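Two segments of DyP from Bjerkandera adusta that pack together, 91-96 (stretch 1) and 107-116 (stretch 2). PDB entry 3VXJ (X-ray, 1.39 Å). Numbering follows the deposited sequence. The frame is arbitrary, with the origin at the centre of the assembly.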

ATOM      1  N   PRO A  91     -16.136  -4.816   9.959  1.00  8.63           N
ATOM      2  CA  PRO A  91     -16.808  -4.613  11.247  1.00  9.56           C
ATOM      3  C   PRO A  91     -15.959  -4.939  12.472  1.00  9.82           C
ATOM      4  O   PRO A  91     -16.072  -4.245  13.480  1.00 11.41           O
ATOM      5  N   ASP A  92     -15.126  -5.975  12.401  1.00 10.26           N
ATOM      6  CA  ASP A  92     -14.360  -6.373  13.586  1.00 11.23           C
ATOM      7  C   ASP A  92     -13.065  -5.595  13.762  1.00 10.32           C
ATOM      8  O   ASP A  92     -12.447  -5.662  14.829  1.00 10.34           O
ATOM      9  N   GLY A  93     -12.652  -4.860  12.730  1.00  9.89           N
ATOM     10  CA  GLY A  93     -11.390  -4.116  12.767  1.00  8.94           C
ATOM     11  C   GLY A  93     -10.173  -4.993  12.497  1.00  8.46           C
ATOM     12  O   GLY A  93     -10.247  -6.232  12.543  1.00  8.76           O
ATOM     13  N   GLN A  94      -9.036  -4.357  12.245  1.00  8.28           N
ATOM     14  CA  GLN A  94      -7.852  -5.090  11.822  1.00  8.14           C
ATOM     15  C   GLN A  94      -7.145  -5.850  12.940  1.00  7.97           C
ATOM     16  O   GLN A  94      -6.602  -6.913  12.683  1.00  8.33           O
ATOM     17  N   PHE A  95      -7.151  -5.332  14.171  1.00  8.38           N
ATOM     18  CA  PHE A  95      -6.492  -6.044  15.272  1.00  8.71           C
ATOM     19  C   PHE A  95      -7.066  -7.460  15.406  1.00  8.83           C
ATOM     20  O   PHE A  95      -6.313  -8.422  15.560  1.00  9.50           O
ATOM     21  N   ALA A  96      -8.388  -7.587  15.285  1.00  9.12           N
ATOM     22  CA  ALA A  96      -9.056  -8.889  15.361  1.00  9.46           C
ATOM     23  C   ALA A  96      -8.699  -9.802  14.190  1.00  9.38           C
ATOM     24  O   ALA A  96      -8.885 -11.020  14.281  1.00 10.98           O
ATOM     25  N   GLN A 107       4.095  -7.285  18.596  1.00 13.66           N
ATOM     26  CA  GLN A 107       4.719  -6.122  17.982  1.00 13.48           C
ATOM     27  C   GLN A 107       3.739  -4.989  17.718  1.00 12.30           C
ATOM     28  O   GLN A 107       4.151  -3.875  17.401  1.00 12.33           O
ATOM     29  N   TRP A 108       2.447  -5.270  17.853  1.00 11.49           N
ATOM     30  CA  TRP A 108       1.436  -4.225  17.741  1.00 11.32           C
ATOM     31  C   TRP A 108       1.508  -3.254  18.906  1.00 12.45           C
ATOM     32  O   TRP A 108       1.782  -3.645  20.054  1.00 13.65           O
ATOM     33  N   VAL A 109       1.255  -1.987  18.607  1.00 12.08           N
ATOM     34  CA  VAL A 109       1.261  -0.961  19.651  1.00 12.74           C
ATOM     35  C   VAL A 109       0.015  -0.081  19.651  1.00 12.59           C
ATOM     36  O   VAL A 109      -0.693   0.040  18.637  1.00 11.77           O
ATOM     37  N   ALA A 110      -0.234   0.530  20.804  1.00 12.93           N
ATOM     38  CA  ALA A 110      -1.313   1.495  20.957  1.00 13.25           C
ATOM     39  C   ALA A 110      -1.134   2.651  19.965  1.00 13.19           C
ATOM     40  O   ALA A 110      -0.007   3.022  19.640  1.00 14.29           O
ATOM     41  N   PRO A 111      -2.249   3.226  19.478  1.00 12.79           N
ATOM     42  CA  PRO A 111      -3.632   2.931  19.830  1.00 12.57           C
ATOM     43  C   PRO A 111      -4.321   1.931  18.904  1.00 11.48           C
ATOM     44  O   PRO A 111      -5.544   1.920  18.832  1.00 11.75           O
ATOM     45  N   PHE A 112      -3.554   1.084  18.227  1.00 10.72           N
ATOM     46  CA  PHE A 112      -4.138   0.136  17.268  1.00  9.68           C
ATOM     47  C   PHE A 112      -4.599  -1.179  17.878  1.00  9.44           C
ATOM     48  O   PHE A 112      -5.296  -1.941  17.210  1.00  9.20           O
ATOM     49  N   THR A 113      -4.236  -1.415  19.142  1.00  9.57           N
ATOM     50  CA  THR A 113      -4.504  -2.678  19.847  1.00 10.16           C
ATOM     51  C   THR A 113      -5.929  -2.727  20.422  1.00 10.18           C
ATOM     52  O   THR A 113      -6.137  -2.853  21.629  1.00 10.11           O
ATOM     53  N   GLY A 114      -6.904  -2.639  19.525  1.00 10.22           N
ATOM     54  CA  GLY A 114      -8.311  -2.635  19.883  1.00 10.34           C
ATOM     55  C   GLY A 114      -9.055  -1.916  18.783  1.00  9.58           C
ATOM     56  O   GLY A 114      -8.574  -1.860  17.648  1.00  9.59           O
ATOM     57  N   THR A 115     -10.222  -1.368  19.120  1.00 10.01           N
ATOM     58  CA  THR A 115     -11.045  -0.605  18.182  1.00 10.23           C
ATOM     59  C   THR A 115     -11.412   0.775  18.737  1.00 10.30           C
ATOM     60  O   THR A 115     -12.510   1.289  18.520  1.00 10.45           O
ATOM     61  N   THR A 116     -10.458   1.351  19.458  1.00 11.17           N
ATOM     62  CA  THR A 116     -10.532   2.714  19.967  1.00 11.78           C
ATOM     63  C   THR A 116     -10.590   3.747  18.841  1.00 10.88           C
ATOM     64  O   THR A 116     -11.309   4.739  18.937  1.00 11.14           O
TER

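Two irregular segments of one chain can pack around one aromatic side chain without a direct hydrogen bond between them, and the packing of residues 91-96 against 107-116 in DyP from Bjerkandera adusta illustrates the principle. Together the segments bury a modest 328 Å²; the largest share, 113 Å², belongs to Phe 95, followed by 77 Å² from Trp 108.

At the start of stretch 1, Pro 91 lies out of reach of the partner. Asp 92, in the m rotamer, directs its CA-to-CB bond away, so its contribution comes from the backbone: its carbonyl O lies 3.7 Å from CG2 of Thr 115, whose chi1 is p. The same methyl sits 4.4 Å from CA of Gly 93. Here the absence of a side chain matters, since an ideal CB on Gly 93 would point toward stretch 2 and come within 3.0 Å of CG2 of Thr 115, a clash. The positive phi of Gly 93 independently favours glycine.

Gln 94 shows how an extended side chain can reach a contact that its CB does not face. The CA-to-CB bond points sideways, but with chi1 and chi2 both t the terminal amide draws nearer, placing OE1 of Gln 94 3.5 Å from CH2 of Trp 108. This is a van der Waals approach to carbon; the polar needs of the amide are met elsewhere in the structure.

Phe 95 is the centrepiece. Its CB points toward stretch 2, and with chi1 in the t rotamer, the ring lies against Trp 108 and also against the backbone of residues 112-114. Trp 108, in the m rotamer, also points in, and CD1 of Phe 95 comes 3.3 Å from CE3 of Trp 108, over a face of the indole. The phenyl ring and the six-membered ring of Trp 108 meet obliquely, with centroids 5.2 Å apart and planes inclined at 38°. Over one face of the phenyl ring, CA of Thr 113 makes a CH-pi contact 3.7 Å from the centroid of the Phe 95 ring, only 9° off the normal. Thr 113 itself is p and points away overall, yet its CG2 still lies 4.0 Å from CE1 of Phe 95. Nearby, CD2 of Phe 95 approaches N of Gly 114 at 3.3 Å, while CB of Phe 95 lies 3.6 Å from O of Phe 112.

A water supplies the polar link: its O accepts from N of Phe 95 at 3.0 Å and donates to O of Gly 114 at 2.8 Å, bridging the two backbones. Ala 96, its CB directed sideways, makes no contact with stretch 2.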

ATOM      1  CB  PRO A  91     -18.026  -5.538  11.155  1.00  9.73           C
ATOM      2  CG  PRO A  91     -18.325  -5.591   9.683  1.00  9.92           C
ATOM      3  CD  PRO A  91     -16.950  -5.664   9.068  1.00  9.10           C
ATOM      4  CB  ASP A  92     -14.067  -7.873  13.593  1.00 12.19           C
ATOM      5  CG  ASP A  92     -15.306  -8.717  13.830  1.00 15.84           C
ATOM      6  OD1 ASP A  92     -16.331  -8.181  14.303  1.00 18.97           O
ATOM      7  OD2 ASP A  92     -15.235  -9.930  13.549  1.00 20.17           O
ATOM      8  CB  GLN A  94      -6.885  -4.174  11.077  1.00  7.83           C
ATOM      9  CG  GLN A  94      -5.812  -4.966  10.303  1.00  8.54           C
ATOM     10  CD  GLN A  94      -4.748  -4.069   9.720  1.00  8.15           C
ATOM     11  OE1 GLN A  94      -3.622  -4.019  10.219  1.00  8.44           O
ATOM     12  NE2 GLN A  94      -5.104  -3.321   8.681  1.00  8.47           N
ATOM     13  CB  PHE A  95      -6.629  -5.248  16.579  1.00  9.56           C
ATOM     14  CG  PHE A  95      -5.784  -5.762  17.730  1.00 10.50           C
ATOM     15  CD1 PHE A  95      -4.438  -6.105  17.564  1.00 11.53           C
ATOM     16  CD2 PHE A  95      -6.341  -5.867  19.003  1.00 11.56           C
ATOM     17  CE1 PHE A  95      -3.671  -6.556  18.653  1.00 13.53           C
ATOM     18  CE2 PHE A  95      -5.583  -6.312  20.090  1.00 13.69           C
ATOM     19  CZ  PHE A  95      -4.255  -6.660  19.907  1.00 14.13           C
ATOM     20  CB  ALA A  96     -10.559  -8.694  15.414  1.00  9.74           C
ATOM     21  CB  GLN A 107       5.433  -6.530  16.686  1.00 14.06           C
ATOM     22  CG  GLN A 107       6.617  -7.467  16.901  1.00 17.33           C
ATOM     23  CD  GLN A 107       7.625  -6.899  17.880  1.00 21.15           C
ATOM     24  OE1 GLN A 107       8.084  -5.763  17.731  1.00 24.52           O
ATOM     25  NE2 GLN A 107       7.964  -7.681  18.899  1.00 24.81           N
ATOM     26  CB  TRP A 108       0.040  -4.843  17.672  1.00 11.24           C
ATOM     27  CG  TRP A 108      -0.380  -5.233  16.279  1.00  9.42           C
ATOM     28  CD1 TRP A 108       0.268  -6.097  15.435  1.00  8.91           C
ATOM     29  CD2 TRP A 108      -1.542  -4.781  15.574  1.00  8.92           C
ATOM     30  NE1 TRP A 108      -0.413  -6.204  14.246  1.00  8.89           N
ATOM     31  CE2 TRP A 108      -1.526  -5.403  14.301  1.00  8.66           C
ATOM     32  CE3 TRP A 108      -2.588  -3.900  15.887  1.00  9.38           C
ATOM     33  CZ2 TRP A 108      -2.529  -5.191  13.345  1.00  8.81           C
ATOM     34  CZ3 TRP A 108      -3.584  -3.677  14.937  1.00  8.63           C
ATOM     35  CH2 TRP A 108      -3.546  -4.321  13.673  1.00  9.14           C
ATOM     36  CB  VAL A 109       2.516  -0.060  19.602  1.00 14.11           C
ATOM     37  CG1 VAL A 109       3.778  -0.865  19.896  1.00 15.12           C
ATOM     38  CG2 VAL A 109       2.626   0.653  18.275  1.00 13.02           C
ATOM     39  CB  ALA A 110      -1.347   2.008  22.389  1.00 13.90           C
ATOM     40  CB  PRO A 111      -4.301   4.297  19.691  1.00 12.98           C
ATOM     41  CG  PRO A 111      -3.596   4.910  18.549  1.00 13.90           C
ATOM     42  CD  PRO A 111      -2.165   4.411  18.597  1.00 13.16           C
ATOM     43  CB  PHE A 112      -3.180  -0.123  16.094  1.00  9.64           C
ATOM     44  CG  PHE A 112      -2.908   1.104  15.269  1.00  9.15           C
ATOM     45  CD1 PHE A 112      -3.732   1.417  14.192  1.00 10.68           C
ATOM     46  CD2 PHE A 112      -1.845   1.950  15.570  1.00 10.49           C
ATOM     47  CE1 PHE A 112      -3.506   2.552  13.416  1.00 10.31           C
ATOM     48  CE2 PHE A 112      -1.616   3.105  14.796  1.00 11.76           C
ATOM     49  CZ  PHE A 112      -2.448   3.393  13.715  1.00 11.17           C
ATOM     50  CB  THR A 113      -3.441  -2.911  20.937  1.00 10.75           C
ATOM     51  OG1 THR A 113      -3.257  -1.706  21.692  1.00 12.04           O
ATOM     52  CG2 THR A 113      -2.107  -3.292  20.287  1.00 11.43           C
ATOM     53  CB  THR A 115     -12.297  -1.399  17.723  1.00  9.96           C
ATOM     54  OG1 THR A 115     -13.073  -1.822  18.855  1.00 10.93           O
ATOM     55  CG2 THR A 115     -11.892  -2.627  16.911  1.00 11.04           C
ATOM     56  CB  THR A 116      -9.319   2.965  20.889  1.00 12.18           C
ATOM     57  OG1 THR A 116      -9.513   2.229  22.105  1.00 15.31           O
ATOM     58  CG2 THR A 116      -9.138   4.430  21.216  1.00 14.16           C
TER
HETATM   59  O   HOH W   1      -8.703  -2.971  15.126  1.00  6.12           O